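Local coordinates for aldehyde dehydrogenase (Listeria monocytogenes, PDB 3K9D), which probably oxidises the aldehyde or oxo group of a donor, with NAD or NADP as electron acceptor, at residues 24-28 / 167-171; 57-62 / 145-150; 90-94 / 103-107. One frame throughout, in Å; residues are numbered along the deposited sequence.

Contact 1: residues 24-28 / 167-171; sequences AQKEL and CPKGA
Pro168 lays its ring against Ala24, Glu27 and Leu28 in the last turn of helix 6-28 and opens a type II beta turn, Pro168 to Ala171, at the end of a beta-alpha-beta crossover (strand 138-143, helix 148-164, strand 172-174). The three helix residues share the ring. Ala24 CB meets Pro168 CB, the side chain of Glu27 runs antiparallel alongside the ring with Glu27 CB 3.6 Å from Pro168 CG, and Leu28 brings CD2 to 3.9 Å from Pro168 CD. Because CG of Glu27 stands anti to the backbone N (chi1 -152°) and the chain runs on extended, its carboxylate also passes beside the ring. The turn then curls round Ala24, whose CB is 3.8 Å from Ala171 CB. Gly170, third in the turn, has phi 87°, where a CB would press on the carbonyl oxygen of Lys169.

Further out, Ser138 of strand 138-143 lies against Ala24, Leu28 and Ala171, while Ile36 of helix 33-49 touches Leu28. Gln25 NE2, on another side of the helix, is hydrogen-bonded to Gly136 O. Tightest around the alanine methyl is a polar neighbour, the turn carbonyl: Ala24 CB lies 3.5 Å from Lys169 O.

Contact 2: residues 57-62 / 145-150; sequences MAHEET and PNALKA
Glu61 reaches from the last turn of helix 51-62 to the start of helix 148-164, where Ala147 is the N-cap residue, and its carboxylate accepts from backbone N-H groups in the first turn. The side chain leaves CB near the carbonyl of Asn146, and Glu61 CG passes closer, 3.4 Å from Asn146 O. That oxygen is buried against Glu61 CG and Thr62 CG2 without a hydrogen-bond partner in the model. With CG anti to the backbone N (chi1 -159°) and the rest of the chain extended, CD is carried to the helix start, and the two oxygens divide the work. Glu61 OE2 uses its syn lone pair for Lys149 N, 2.9 Å away, with an angle of 157° at the hydrogen. Glu61 OE1 takes Ala150 N at 3.0 Å, also from the syn side but 19° out of the carboxylate plane.

Apolar contacts flank this grip. Ala150 CB sits 3.9 Å from Met57 CB, while Thr62 CG2 touches Ala147 CB. Thr62 OG1 bonds Ala58 O at 2.6 Å and also pairs with Phe64 N; Thr62 N and Thr62 OG1 reach Ala58 O from opposite faces of its plane. Pro121 touches Ala58 and Ala147, and Thr122 touches Ala150.

A carboxylate facing the N-terminal end of a helix is well matched to the helix dipole, so the negative form of Glu61 is probably favoured.

Contact 3: residues 90-94 / 103-107; sequences TIGML and MEVAV
Leu94 pairs with Glu104 and Gly92 with Ala106 through the two backbone bonds that tie the hairpin of strands 92-97 and 102-116. Leu94 N gives its hydrogen to Glu104 O at 2.8 Å, and Ala106 N gives its own to Gly92 O at 3.0 Å, this donor lying 37° out of the carbonyl plane. Between them Met93 and Val105 form an antiparallel non-hydrogen-bonded pair. A water sits between Gly92 N and Ala106 O, bridging them in place of a direct bond.

The apolar contacts fall on two sides. Beside Val105, chi2 (84°) turns Met93 SD over the partner strand, 3.9 Å from Val105 CG2, and chi3 then sends Met93 CE to 3.9 Å from Met103 SD. On the other side, Ala106 CB receives Leu94 CD1 at 3.9 Å and lies 3.3 Å from Thr90 O.

Glu104 forms a salt bridge with Lys95 further along the hairpin. Strand 440-447 pairs antiparallel with 102-116, with backbone bonds to Met103, Val105 and Val107. Arg386, on Met93, and Ala389, on Met103 and Val105, both lie in helix 382-391 of the second subunit, consistent with the oligomerisation arm of aldehyde dehydrogenases.

Overall arrangement
Contact 1 is the most buried of the three and apolar, a helix end seated on a turn. Contact 2 is partly buried and uses a carboxylate to join one helix to the start of another; contact 3, likewise partly buried, is backbone pairing in a hairpin that meets the second subunit. Helix 148-164 relates the first two: contact 2 holds its start, and the turn of contact 1 follows its end, their centres about 27 Å apart. Contacts 1 and 3 come nearer, with nearest atoms about 6 Å apart, whereas contacts 2 and 3 are separated by about 38 Å between centres. Along the chain, contact 1 encloses contact 2, which encloses contact 3.

Contact 1: residues 24-28 / 167-171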
loop_
_atom_site.group_PDB
_atom_site.type_symbol
_atom_site.label_atom_id
_atom_site.label_comp_id
_atom_site.label_asym_id
_atom_site.label_seq_id
_atom_site.Cartn_x
_atom_site.Cartn_y
_atom_site.Cartn_z
ATOM N N ALA A 24 11.678 -8.286 -19.595
ATOM C CA ALA A 24 11.189 -7.170 -20.393
ATOM C C ALA A 24 11.149 -5.868 -19.604
ATOM O O ALA A 24 11.402 -4.804 -20.160
ATOM C CB ALA A 24 9.804 -7.493 -20.969
ATOM N N GLN A 25 10.816 -5.966 -18.316
ATOM C CA GLN A 25 10.724 -4.802 -17.426
ATOM C C GLN A 25 12.109 -4.188 -17.202
ATOM O O GLN A 25 12.249 -2.966 -17.160
ATOM C CB GLN A 25 10.056 -5.187 -16.102
ATOM C CG GLN A 25 9.709 -4.023 -15.190
ATOM C CD GLN A 25 10.896 -3.584 -14.356
ATOM O OE1 GLN A 25 11.707 -4.409 -13.931
ATOM N NE2 GLN A 25 11.029 -2.277 -14.159
ATOM N N LYS A 26 13.127 -5.039 -17.085
ATOM C CA LYS A 26 14.519 -4.564 -16.958
ATOM C C LYS A 26 14.947 -3.768 -18.180
ATOM O O LYS A 26 15.671 -2.785 -18.069
ATOM C CB LYS A 26 15.469 -5.720 -16.629
ATOM C CG LYS A 26 15.279 -6.158 -15.165
ATOM C CD LYS A 26 16.041 -7.416 -14.772
ATOM C CE LYS A 26 15.376 -8.136 -13.580
ATOM N NZ LYS A 26 15.206 -7.335 -12.334
ATOM N N GLU A 27 14.421 -4.159 -19.336
ATOM C CA GLU A 27 14.565 -3.377 -20.547
ATOM C C GLU A 27 13.745 -2.066 -20.520
ATOM O O GLU A 27 14.257 -1.019 -20.898
ATOM C CB GLU A 27 14.209 -4.251 -21.741
ATOM C CG GLU A 27 14.889 -3.883 -23.005
ATOM C CD GLU A 27 14.745 -4.962 -24.050
ATOM O OE1 GLU A 27 14.320 -4.645 -25.185
ATOM O OE2 GLU A 27 15.047 -6.132 -23.724
ATOM N N LEU A 28 12.495 -2.117 -20.049
ATOM C CA LEU A 28 11.701 -0.898 -19.853
ATOM C C LEU A 28 12.342 0.054 -18.842
ATOM O O LEU A 28 12.246 1.271 -18.990
ATOM C CB LEU A 28 10.295 -1.234 -19.355
ATOM C CG LEU A 28 9.231 -1.780 -20.294
ATOM C CD1 LEU A 28 8.030 -2.187 -19.450
ATOM C CD2 LEU A 28 8.837 -0.746 -21.354
ATOM N N CYS A 167 8.513 -1.185 -27.318
ATOM C CA CYS A 167 8.363 -2.023 -26.136
ATOM C C CYS A 167 8.924 -3.441 -26.317
ATOM O O CYS A 167 8.712 -4.067 -27.356
ATOM C CB CYS A 167 6.889 -2.086 -25.736
ATOM S SG CYS A 167 6.542 -2.867 -24.169
ATOM N N PRO A 168 9.652 -3.947 -25.301
ATOM C CA PRO A 168 10.145 -5.325 -25.315
ATOM C C PRO A 168 9.000 -6.329 -25.353
ATOM O O PRO A 168 7.979 -6.111 -24.703
ATOM C CB PRO A 168 10.862 -5.452 -23.966
ATOM C CG PRO A 168 11.122 -4.071 -23.531
ATOM C CD PRO A 168 10.053 -3.233 -24.072
ATOM N N LYS A 169 9.181 -7.404 -26.117
ATOM C CA LYS A 169 8.267 -8.551 -26.145
ATOM C C LYS A 169 8.135 -9.147 -24.749
ATOM O O LYS A 169 9.114 -9.204 -23.998
ATOM C CB LYS A 169 8.843 -9.638 -27.049
ATOM C CG LYS A 169 7.923 -10.165 -28.123
ATOM C CD LYS A 169 8.179 -9.440 -29.431
ATOM C CE LYS A 169 9.324 -10.052 -30.231
ATOM N NZ LYS A 169 8.874 -11.214 -31.048
ATOM N N GLY A 170 6.935 -9.588 -24.401
ATOM C CA GLY A 170 6.699 -10.214 -23.097
ATOM C C GLY A 170 6.379 -9.263 -21.958
ATOM O O GLY A 170 6.024 -9.709 -20.850
ATOM N N ALA A 171 6.487 -7.958 -22.226
ATOM C CA ALA A 171 6.129 -6.920 -21.253
ATOM C C ALA A 171 4.637 -6.830 -21.022
ATOM O O ALA A 171 4.205 -6.383 -19.967
ATOM C CB ALA A 171 6.661 -5.574 -21.686
#

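Contact 2: residues 57-62 / 145-150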
loop_
_atom_site.group_PDB
_atom_site.type_symbol
_atom_site.label_atom_id
_atom_site.label_comp_id
_atom_site.label_asym_id
_atom_site.label_seq_id
_atom_site.Cartn_x
_atom_site.Cartn_y
_atom_site.Cartn_z
ATOM N N MET A 57 -16.833 -8.079 -29.016
ATOM C CA MET A 57 -16.292 -9.350 -28.497
ATOM C C MET A 57 -16.748 -9.616 -27.051
ATOM O O MET A 57 -17.292 -10.684 -26.751
ATOM C CB MET A 57 -14.752 -9.410 -28.600
ATOM C CG MET A 57 -14.216 -9.607 -30.018
ATOM S SD MET A 57 -12.421 -9.815 -30.166
ATOM C CE MET A 57 -12.289 -11.587 -29.893
ATOM N N ALA A 58 -16.567 -8.627 -26.181
ATOM C CA ALA A 58 -16.901 -8.757 -24.759
ATOM C C ALA A 58 -18.407 -8.943 -24.541
ATOM O O ALA A 58 -18.823 -9.742 -23.691
ATOM C CB ALA A 58 -16.385 -7.551 -23.980
ATOM N N HIS A 59 -19.204 -8.225 -25.333
ATOM C CA HIS A 59 -20.661 -8.319 -25.289
ATOM C C HIS A 59 -21.135 -9.710 -25.713
ATOM O O HIS A 59 -21.977 -10.303 -25.039
ATOM C CB HIS A 59 -21.304 -7.217 -26.160
ATOM C CG HIS A 59 -22.802 -7.229 -26.151
ATOM N ND1 HIS A 59 -23.555 -7.466 -27.282
ATOM C CD2 HIS A 59 -23.689 -7.037 -25.147
ATOM C CE1 HIS A 59 -24.838 -7.428 -26.972
ATOM N NE2 HIS A 59 -24.946 -7.173 -25.682
ATOM N N GLU A 60 -20.570 -10.237 -26.804
ATOM C CA GLU A 60 -20.946 -11.555 -27.313
ATOM C C GLU A 60 -20.479 -12.696 -26.397
ATOM O O GLU A 60 -21.209 -13.666 -26.178
ATOM C CB GLU A 60 -20.388 -11.785 -28.725
ATOM C CG GLU A 60 -20.971 -10.916 -29.848
ATOM C CD GLU A 60 -20.166 -11.023 -31.154
ATOM O OE1 GLU A 60 -19.025 -11.537 -31.118
ATOM O OE2 GLU A 60 -20.671 -10.588 -32.214
ATOM N N GLU A 61 -19.250 -12.594 -25.893
ATOM C CA GLU A 61 -18.675 -13.661 -25.073
ATOM C C GLU A 61 -19.326 -13.770 -23.699
ATOM O O GLU A 61 -19.728 -14.853 -23.292
ATOM C CB GLU A 61 -17.171 -13.469 -24.896
ATOM C CG GLU A 61 -16.436 -14.759 -24.518
ATOM C CD GLU A 61 -14.947 -14.545 -24.400
ATOM O OE1 GLU A 61 -14.499 -13.402 -24.625
ATOM O OE2 GLU A 61 -14.234 -15.520 -24.078
ATOM N N THR A 62 -19.425 -12.647 -22.993
ATOM C CA THR A 62 -19.916 -12.649 -21.605
ATOM C C THR A 62 -21.439 -12.685 -21.537
ATOM O O THR A 62 -22.022 -13.211 -20.581
ATOM C CB THR A 62 -19.432 -11.415 -20.803
ATOM O OG1 THR A 62 -19.923 -10.204 -21.412
ATOM C CG2 THR A 62 -17.904 -11.365 -20.727
ATOM N N PRO A 145 -12.548 -16.412 -17.013
ATOM C CA PRO A 145 -12.734 -17.420 -18.063
ATOM C C PRO A 145 -13.912 -17.143 -19.004
ATOM O O PRO A 145 -13.878 -17.566 -20.162
ATOM C CB PRO A 145 -12.958 -18.723 -17.277
ATOM C CG PRO A 145 -13.366 -18.303 -15.918
ATOM C CD PRO A 145 -12.660 -17.006 -15.666
ATOM N N ASN A 146 -14.905 -16.393 -18.521
ATOM C CA ASN A 146 -16.049 -15.979 -19.337
ATOM C C ASN A 146 -15.769 -14.829 -20.303
ATOM O O ASN A 146 -16.631 -14.462 -21.103
ATOM C CB ASN A 146 -17.252 -15.668 -18.446
ATOM C CG ASN A 146 -17.778 -16.901 -17.751
ATOM O OD1 ASN A 146 -17.508 -18.028 -18.176
ATOM N ND2 ASN A 146 -18.534 -16.702 -16.685
ATOM N N ALA A 147 -14.563 -14.276 -20.234
ATOM C CA ALA A 147 -14.158 -13.193 -21.124
ATOM C C ALA A 147 -12.790 -13.454 -21.753
ATOM O O ALA A 147 -12.139 -12.517 -22.211
ATOM C CB ALA A 147 -14.159 -11.863 -20.374
ATOM N N LEU A 148 -12.375 -14.722 -21.788
ATOM C CA LEU A 148 -11.016 -15.105 -22.201
ATOM C C LEU A 148 -10.625 -14.556 -23.575
ATOM O O LEU A 148 -9.613 -13.866 -23.699
ATOM C CB LEU A 148 -10.839 -16.630 -22.158
ATOM C CG LEU A 148 -9.502 -17.248 -22.609
ATOM C CD1 LEU A 148 -8.371 -16.807 -21.702
ATOM C CD2 LEU A 148 -9.585 -18.766 -22.621
ATOM N N LYS A 149 -11.457 -14.834 -24.578
ATOM C CA LYS A 149 -11.191 -14.474 -25.966
ATOM C C LYS A 149 -11.049 -12.964 -26.203
ATOM O O LYS A 149 -10.130 -12.523 -26.897
ATOM C CB LYS A 149 -12.275 -15.070 -26.868
ATOM C CG LYS A 149 -12.066 -16.553 -27.199
ATOM C CD LYS A 149 -13.385 -17.199 -27.610
ATOM C CE LYS A 149 -13.196 -18.246 -28.692
ATOM N NZ LYS A 149 -14.512 -18.827 -29.084
ATOM N N ALA A 150 -11.949 -12.195 -25.606
ATOM C CA ALA A 150 -11.956 -10.735 -25.704
ATOM C C ALA A 150 -10.739 -10.109 -25.021
ATOM O O ALA A 150 -10.148 -9.149 -25.532
ATOM C CB ALA A 150 -13.256 -10.180 -25.108
#

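Contact 3: residues 90-94 / 103-107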
loop_
_atom_site.group_PDB
_atom_site.type_symbol
_atom_site.label_atom_id
_atom_site.label_comp_id
_atom_site.label_asym_id
_atom_site.label_seq_id
_atom_site.Cartn_x
_atom_site.Cartn_y
_atom_site.Cartn_z
ATOM N N THR A 90 7.013 10.103 -14.384
ATOM C CA THR A 90 6.890 8.764 -13.788
ATOM C C THR A 90 8.168 7.919 -13.868
ATOM O O THR A 90 8.222 6.806 -13.327
ATOM C CB THR A 90 5.728 7.951 -14.441
ATOM O OG1 THR A 90 5.995 7.741 -15.836
ATOM C CG2 THR A 90 4.391 8.658 -14.275
ATOM N N ILE A 91 9.182 8.453 -14.547
ATOM C CA ILE A 91 10.402 7.721 -14.871
ATOM C C ILE A 91 11.633 8.507 -14.403
ATOM O O ILE A 91 11.778 9.690 -14.705
ATOM C CB ILE A 91 10.506 7.429 -16.409
ATOM C CG1 ILE A 91 9.328 6.579 -16.916
ATOM C CG2 ILE A 91 11.858 6.802 -16.787
ATOM C CD1 ILE A 91 9.293 5.131 -16.405
ATOM N N GLY A 92 12.516 7.850 -13.656
ATOM C CA GLY A 92 13.819 8.447 -13.340
ATOM C C GLY A 92 13.732 9.554 -12.305
ATOM O O GLY A 92 12.825 9.554 -11.482
ATOM N N MET A 93 14.671 10.498 -12.370
ATOM C CA MET A 93 14.763 11.591 -11.403
ATOM C C MET A 93 13.547 12.510 -11.470
ATOM O O MET A 93 13.287 13.123 -12.505
ATOM C CB MET A 93 16.027 12.410 -11.641
ATOM C CG MET A 93 16.226 13.547 -10.658
ATOM S SD MET A 93 17.016 12.987 -9.139
ATOM C CE MET A 93 18.656 12.667 -9.760
ATOM N N LEU A 94 12.824 12.607 -10.356
ATOM C CA LEU A 94 11.627 13.424 -10.289
ATOM C C LEU A 94 11.894 14.778 -9.650
ATOM O O LEU A 94 11.424 15.805 -10.135
ATOM C CB LEU A 94 10.514 12.690 -9.532
ATOM C CG LEU A 94 10.020 11.326 -10.029
ATOM C CD1 LEU A 94 9.020 10.753 -9.041
ATOM C CD2 LEU A 94 9.397 11.412 -11.422
ATOM N N MET A 103 17.110 14.128 -3.035
ATOM C CA MET A 103 16.642 13.889 -4.396
ATOM C C MET A 103 15.646 12.740 -4.376
ATOM O O MET A 103 15.738 11.861 -3.515
ATOM C CB MET A 103 17.817 13.533 -5.315
ATOM C CG MET A 103 18.994 14.504 -5.236
ATOM S SD MET A 103 20.152 14.343 -6.614
ATOM C CE MET A 103 20.970 12.791 -6.254
ATOM N N GLU A 104 14.700 12.747 -5.314
ATOM C CA GLU A 104 13.705 11.673 -5.434
ATOM C C GLU A 104 13.717 11.064 -6.835
ATOM O O GLU A 104 13.748 11.785 -7.839
ATOM C CB GLU A 104 12.288 12.167 -5.084
ATOM C CG GLU A 104 12.137 12.691 -3.673
ATOM C CD GLU A 104 10.702 12.978 -3.272
ATOM O OE1 GLU A 104 9.757 12.469 -3.918
ATOM O OE2 GLU A 104 10.521 13.714 -2.279
ATOM N N VAL A 105 13.691 9.733 -6.883
ATOM C CA VAL A 105 13.794 8.951 -8.116
ATOM C C VAL A 105 12.671 7.924 -8.113
ATOM O O VAL A 105 12.505 7.183 -7.142
ATOM C CB VAL A 105 15.181 8.208 -8.220
ATOM C CG1 VAL A 105 15.225 7.216 -9.410
ATOM C CG2 VAL A 105 16.335 9.195 -8.329
ATOM N N ALA A 106 11.897 7.888 -9.200
ATOM C CA ALA A 106 10.862 6.888 -9.391
ATOM C C ALA A 106 11.463 5.509 -9.675
ATOM O O ALA A 106 12.348 5.349 -10.533
ATOM C CB ALA A 106 9.942 7.314 -10.518
ATOM N N VAL A 107 10.989 4.515 -8.937
ATOM C CA VAL A 107 11.428 3.139 -9.119
ATOM C C VAL A 107 10.218 2.304 -9.475
ATOM O O VAL A 107 9.303 2.195 -8.659
ATOM C CB VAL A 107 12.063 2.565 -7.823
ATOM C CG1 VAL A 107 12.496 1.133 -8.028
ATOM C CG2 VAL A 107 13.246 3.389 -7.407
HETATM O O HOH W 1 11.572 5.115 -13.136
#